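Local coordinates for protein glycosyl hydrolase, family 8 (Clostridium perfringens, PDB 3REN) that probably hydrolyses the alpha-glycosidic links of starch-like glucans, as an alpha-amylase related to glycoside hydrolase family 8, at residues 59-62 with 63-66; 85-88 with 89-93. All coordinates share one frame; numbering follows the deposited sequence.

Contact 1 of 2, residues 59-62 with 63-66; sequences SVLS and ESEG
Leu-61 and Glu-65 join at the start of helix 62-74, where strand 60-61 runs into the first turn. Leu-61 occupies the N-cap position, and its carbonyl O accepts the amide of Glu-65: N to O is 3.1 Å and the bond is nearly straight at 168°. One residue on, the N of Gly-66 donates to Ser-62 O at 2.9 Å; lacking a side chain, glycine keeps the approach to that oxygen uncluttered.

Leucine has no polar group with which to cap a helix, and its own amide needs an acceptor. A water supplies one, 2.8 Å from Leu-61 N and 2.7 Å from Ser-64 OG. The third residue of the helix thus reaches the N-cap amide through one water rather than by the direct bond of a capping box, and Ser-64 OG also has a weak hydrogen bond to Ser-335 OG. Serine, short and polar, suits this buried spot. Ser-62 turns away, its OG satisfied by Ser-99 O.

Glu-65 folds back on itself at chi2 (-56°), which brings OE2 to 3.7 Å from Val-60 CG1, the two side chains passing at a slant. Both carboxylate oxygens are nevertheless held from outside, OE1 by His-84 ND1 and OE2 by Ile-41 N. Valine, apolar and branched, gives the buried acid a flank without competing for its oxygens. Glu-63, with CG anti to its backbone N (chi1 173°), runs alongside Leu-61 in the same direction, and OE1 lies 3.7 Å from Leu-61 CD1.

Strand 60-61 is an outermost member of a small antiparallel sheet and pairs with strand 101-103; helices 113-130 and 335-346 pack against the first turn of helix 62-74, touching Ser-62 and Glu-63, and Glu-63 and Ser-64, respectively.

Contact 2 of 2, residues 85-88 with 89-93; sequences FDIV and KEMRL
Lys-89, near the C-terminal end of helix 78-89, lies against Phe-85 one turn back. Its N donates to Phe-85 O at 2.9 Å, a regular i to i+4 bond. The aliphatic part of the side chain crosses the aromatic ring at a slant: CG makes a CH-pi contact 3.9 Å from the ring centroid and 24° off the normal, displaced toward the rim, with CD close to CZ. A bend at chi3 (-78°) then takes CE off the ring and alongside Asp-86. NZ stays 4.2 Å from Asp-86 OD1, beyond a salt bridge though the opposite charges should still attract, and it has a weak hydrogen bond to Tyr-134 OH. A long residue suits this place, apolar where it meets the ring and charged at its tip.

At Glu-90 the helical pattern slackens: its N reaches Ile-87 O in a weak bond of 3.3 Å. Its exposed carboxylate reaches back through a water that donates both to Glu-90 OE1 and to Asp-86 O, the latter at 2.8 Å, giving that carbonyl a partner.

Selenomethionine Met-91 donates its N to Val-88 O at 2.7 Å, approaching from well above the carbonyl plane (62° out of it), in keeping with the tighter i to i+3 spacing. Its flexible apolar chain leads inward, and SE packs 4.3 Å from Ile-87 CG2.

Arg-92 closes the chain reversal, its N bonded to Lys-89 O at 3.1 Å, while its exposed side chain leads away from the helix.

Bonds of i to i+3 spacing appearing at the end of an alpha-helix, with a type I turn over residues 89 to 92, are a common way to finish it, here in one of the helices of an (alpha/alpha)6 barrel.

Contact 1 comes first in the chain, opening helix 62-74, and contact 2 closes helix 78-89, the next helix along. The two helices are consecutive, and the chain doubles back between them, so the start of one lies beside the end of the other, and the contact centres are about 10 Å apart. They touch directly: Glu-65 CB packs on Val-88 CG2 at 3.5 Å, and the CE of selenomethionine Met-91 reaches Val-60 O at 3.5 Å. The chain leaving residues 89-93 goes on to strand 101-103, which pairs with strand 60-61. Helix pair and small sheet are thus tied together at one end of the (alpha/alpha)6 barrel, contact 1 being the more deeply buried.

Contact 1 of 2, residues 59-62 with 63-66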
ATOM      1  N   SER A  59      14.780  11.105   0.700  1.00 13.63           N
ATOM      2  CA  SER A  59      14.178  10.773   1.970  1.00 13.82           C
ATOM      3  C   SER A  59      13.702   9.323   1.903  1.00 12.76           C
ATOM      4  O   SER A  59      13.593   8.752   0.807  1.00 13.79           O
ATOM      5  CB  SER A  59      13.007  11.699   2.270  1.00 13.87           C
ATOM      6  OG  SER A  59      11.992  11.488   1.314  1.00 18.23           O
ATOM      7  N   VAL A  60      13.429   8.736   3.067  1.00 11.14           N
ATOM      8  CA  VAL A  60      12.965   7.356   3.164  1.00 10.56           C
ATOM      9  C   VAL A  60      11.624   7.372   3.859  1.00 10.40           C
ATOM     10  O   VAL A  60      11.522   7.844   4.983  1.00 10.83           O
ATOM     11  CB  VAL A  60      13.920   6.527   4.027  1.00 10.42           C
ATOM     12  CG1 VAL A  60      13.309   5.144   4.393  1.00  9.95           C
ATOM     13  CG2 VAL A  60      15.255   6.371   3.339  1.00  8.90           C
ATOM     14  N   LEU A  61      10.606   6.837   3.211  1.00 10.82           N
ATOM     15  CA  LEU A  61       9.285   6.741   3.837  1.00  9.84           C
ATOM     16  C   LEU A  61       9.114   5.414   4.611  1.00 10.77           C
ATOM     17  O   LEU A  61       9.582   4.347   4.138  1.00  9.75           O
ATOM     18  CB  LEU A  61       8.237   6.810   2.738  1.00  9.35           C
ATOM     19  CG  LEU A  61       8.110   8.155   2.015  1.00 10.83           C
ATOM     20  CD1 LEU A  61       7.188   8.048   0.783  1.00 11.60           C
ATOM     21  CD2 LEU A  61       7.592   9.247   2.970  1.00 14.29           C
ATOM     22  N   SER A  62       8.426   5.437   5.760  1.00  9.05           N
ATOM     23  CA  SER A  62       8.130   4.154   6.410  1.00 11.06           C
ATOM     24  C   SER A  62       7.095   3.389   5.602  1.00 11.33           C
ATOM     25  O   SER A  62       6.932   2.156   5.775  1.00 10.70           O
ATOM     26  CB  SER A  62       7.638   4.341   7.844  1.00 10.82           C
ATOM     27  OG  SER A  62       6.491   5.211   7.869  1.00 12.13           O
ATOM     28  N   GLU A  63       6.381   4.123   4.740  1.00 10.87           N
ATOM     29  CA  GLU A  63       5.558   3.495   3.700  1.00 11.87           C
ATOM     30  C   GLU A  63       6.408   2.519   2.867  1.00 11.69           C
ATOM     31  O   GLU A  63       6.012   1.365   2.704  1.00 10.32           O
ATOM     32  CB  GLU A  63       4.890   4.544   2.787  1.00 10.88           C
ATOM     33  CG  GLU A  63       4.136   3.994   1.536  1.00 15.29           C
ATOM     34  CD  GLU A  63       3.682   5.162   0.626  1.00 17.26           C
ATOM     35  OE1 GLU A  63       4.504   5.634  -0.222  1.00 15.82           O
ATOM     36  OE2 GLU A  63       2.528   5.646   0.811  1.00 18.36           O
ATOM     37  N   SER A  64       7.518   3.018   2.316  1.00 12.03           N
ATOM     38  CA  SER A  64       8.420   2.220   1.474  1.00 13.15           C
ATOM     39  C   SER A  64       8.972   1.033   2.244  1.00 13.47           C
ATOM     40  O   SER A  64       8.956  -0.113   1.764  1.00 12.61           O
ATOM     41  CB  SER A  64       9.598   3.076   0.991  1.00 13.47           C
ATOM     42  OG  SER A  64       9.107   4.199   0.287  1.00 14.27           O
ATOM     43  N   GLU A  65       9.449   1.305   3.466  1.00 12.48           N
ATOM     44  CA  GLU A  65       9.987   0.251   4.308  1.00 12.19           C
ATOM     45  C   GLU A  65       8.978  -0.852   4.638  1.00 11.48           C
ATOM     46  O   GLU A  65       9.333  -2.026   4.596  1.00 10.70           O
ATOM     47  CB  GLU A  65      10.580   0.840   5.595  1.00 11.84           C
ATOM     48  CG  GLU A  65      11.778   1.720   5.288  1.00 14.77           C
ATOM     49  CD  GLU A  65      12.876   0.967   4.491  1.00 16.40           C
ATOM     50  OE1 GLU A  65      13.184  -0.190   4.842  1.00 15.84           O
ATOM     51  OE2 GLU A  65      13.418   1.519   3.520  1.00 13.83           O
ATOM     52  N   GLY A  66       7.744  -0.459   4.980  1.00 10.75           N
ATOM     53  CA  GLY A  66       6.665  -1.393   5.276  1.00 10.44           C
ATOM     54  C   GLY A  66       6.353  -2.266   4.082  1.00 10.42           C
ATOM     55  O   GLY A  66       6.140  -3.457   4.237  1.00 10.52           O
TER
HETATM   56  O   HOH W   1      10.987   6.187   0.525  1.00 14.58           O

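Contact 2 of 2, residues 85-88 with 89-93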
ATOM      1  N   PHE A  85      13.415  -3.969   8.747  1.00 12.46           N
ATOM      2  CA  PHE A  85      12.923  -3.793  10.129  1.00 13.67           C
ATOM      3  C   PHE A  85      13.929  -2.969  10.974  1.00 13.06           C
ATOM      4  O   PHE A  85      13.538  -2.051  11.668  1.00 13.00           O
ATOM      5  CB  PHE A  85      12.611  -5.143  10.758  1.00 12.37           C
ATOM      6  CG  PHE A  85      12.032  -5.063  12.142  1.00 14.72           C
ATOM      7  CD1 PHE A  85      11.152  -4.043  12.512  1.00 16.23           C
ATOM      8  CD2 PHE A  85      12.344  -6.035  13.082  1.00 15.69           C
ATOM      9  CE1 PHE A  85      10.619  -3.972  13.784  1.00 14.19           C
ATOM     10  CE2 PHE A  85      11.782  -5.970  14.365  1.00 15.93           C
ATOM     11  CZ  PHE A  85      10.923  -4.918  14.703  1.00 11.37           C
ATOM     12  N   ASP A  86      15.224  -3.265  10.889  1.00 13.82           N
ATOM     13  CA  ASP A  86      16.221  -2.432  11.605  1.00 14.27           C
ATOM     14  C   ASP A  86      16.180  -0.941  11.279  1.00 14.52           C
ATOM     15  O   ASP A  86      16.347  -0.102  12.175  1.00 14.60           O
ATOM     16  CB  ASP A  86      17.632  -2.930  11.373  1.00 15.10           C
ATOM     17  CG  ASP A  86      17.934  -4.197  12.133  1.00 18.29           C
ATOM     18  OD1 ASP A  86      17.156  -4.628  13.029  1.00 22.31           O
ATOM     19  OD2 ASP A  86      18.964  -4.771  11.799  1.00 23.73           O
ATOM     20  N   ILE A  87      15.987  -0.607  10.009  1.00 13.50           N
ATOM     21  CA  ILE A  87      15.744   0.800   9.630  1.00 13.31           C
ATOM     22  C   ILE A  87      14.462   1.375  10.251  1.00 13.71           C
ATOM     23  O   ILE A  87      14.454   2.507  10.727  1.00 14.69           O
ATOM     24  CB  ILE A  87      15.703   0.951   8.088  1.00 12.81           C
ATOM     25  CG1 ILE A  87      17.126   0.774   7.546  1.00 14.31           C
ATOM     26  CG2 ILE A  87      15.076   2.292   7.668  1.00  9.12           C
ATOM     27  CD1 ILE A  87      17.184   0.209   6.121  1.00 16.08           C
ATOM     28  N   VAL A  88      13.371   0.607  10.232  1.00 12.82           N
ATOM     29  CA  VAL A  88      12.112   1.050  10.846  1.00 12.13           C
ATOM     30  C   VAL A  88      12.249   1.318  12.373  1.00 12.82           C
ATOM     31  O   VAL A  88      11.731   2.313  12.904  1.00 11.42           O
ATOM     32  CB  VAL A  88      11.005   0.009  10.532  1.00 11.56           C
ATOM     33  CG1 VAL A  88       9.847   0.124  11.452  1.00 10.89           C
ATOM     34  CG2 VAL A  88      10.559   0.200   9.073  1.00 11.44           C
ATOM     35  N   LYS A  89      12.941   0.425  13.072  1.00 13.50           N
ATOM     36  CA  LYS A  89      13.075   0.579  14.533  1.00 14.91           C
ATOM     37  C   LYS A  89      13.650   1.954  14.841  1.00 14.42           C
ATOM     38  O   LYS A  89      13.192   2.600  15.782  1.00 14.92           O
ATOM     39  CB  LYS A  89      13.931  -0.532  15.155  1.00 14.55           C
ATOM     40  CG  LYS A  89      13.231  -1.902  15.035  1.00 18.05           C
ATOM     41  CD  LYS A  89      13.698  -2.914  16.043  1.00 23.83           C
ATOM     42  CE  LYS A  89      15.019  -3.544  15.721  1.00 27.30           C
ATOM     43  NZ  LYS A  89      15.400  -4.533  16.819  1.00 28.29           N
ATOM     44  N   GLU A  90      14.602   2.411  14.020  1.00 14.22           N
ATOM     45  CA  GLU A  90      15.236   3.715  14.222  1.00 14.53           C
ATOM     46  C   GLU A  90      14.336   4.884  13.850  1.00 13.56           C
ATOM     47  O   GLU A  90      14.631   6.045  14.173  1.00 12.29           O
ATOM     48  CB  GLU A  90      16.616   3.810  13.522  1.00 15.74           C
ATOM     49  CG  GLU A  90      17.661   2.781  14.068  1.00 20.77           C
ATOM     50  CD  GLU A  90      17.781   2.781  15.597  1.00 28.69           C
ATOM     51  OE1 GLU A  90      17.684   1.684  16.217  1.00 33.95           O
ATOM     52  OE2 GLU A  90      17.971   3.872  16.192  1.00 29.70           O
HETATM   53  N   MSE A  91      13.238   4.586  13.156  1.00 12.19           N
HETATM   54  CA  MSE A  91      12.270   5.632  12.817  1.00 11.30           C
HETATM   55  C   MSE A  91      11.189   5.725  13.900  1.00 11.58           C
HETATM   56  O   MSE A  91      10.291   6.596  13.801  1.00 12.20           O
HETATM   57  CB  MSE A  91      11.647   5.372  11.424  1.00 10.65           C
HETATM   58  CG  MSE A  91      12.679   5.480  10.300  1.00 10.43           C
HETATM   59 SE   MSE A  91      11.991   5.105   8.556  1.00 13.91          SE
HETATM   60  CE  MSE A  91      10.862   6.702   8.272  1.00 13.55           C
ATOM     61  N   ARG A  92      11.272   4.877  14.932  1.00 11.76           N
ATOM     62  CA  ARG A  92      10.285   4.912  16.001  1.00 13.10           C
ATOM     63  C   ARG A  92      10.392   6.232  16.740  1.00 14.87           C
ATOM     64  O   ARG A  92      11.488   6.693  17.030  1.00 15.64           O
ATOM     65  CB  ARG A  92      10.414   3.753  16.996  1.00 12.79           C
ATOM     66  CG  ARG A  92       9.201   3.606  17.881  1.00 14.62           C
ATOM     67  CD  ARG A  92       9.381   2.528  18.977  1.00 16.08           C
ATOM     68  NE  ARG A  92      10.526   2.809  19.832  1.00 15.81           N
ATOM     69  CZ  ARG A  92      11.097   1.920  20.649  1.00 17.07           C
ATOM     70  NH1 ARG A  92      12.164   2.273  21.387  1.00 14.61           N
ATOM     71  NH2 ARG A  92      10.609   0.681  20.725  1.00 16.15           N
ATOM     72  N   LEU A  93       9.245   6.825  17.075  1.00 15.36           N
ATOM     73  CA  LEU A  93       9.239   8.125  17.743  1.00 15.57           C
ATOM     74  C   LEU A  93       8.977   7.943  19.239  1.00 16.29           C
ATOM     75  O   LEU A  93       8.709   6.827  19.690  1.00 14.73           O
ATOM     76  CB  LEU A  93       8.208   9.051  17.089  1.00 15.66           C
ATOM     77  CG  LEU A  93       8.393   9.461  15.616  1.00 14.98           C
ATOM     78  CD1 LEU A  93       7.099  10.135  15.082  1.00 14.64           C
ATOM     79  CD2 LEU A  93       9.578  10.369  15.429  1.00 12.56           C
TER
HETATM   80  O   HOH W   2      17.864  -0.664  14.406  1.00 22.23           O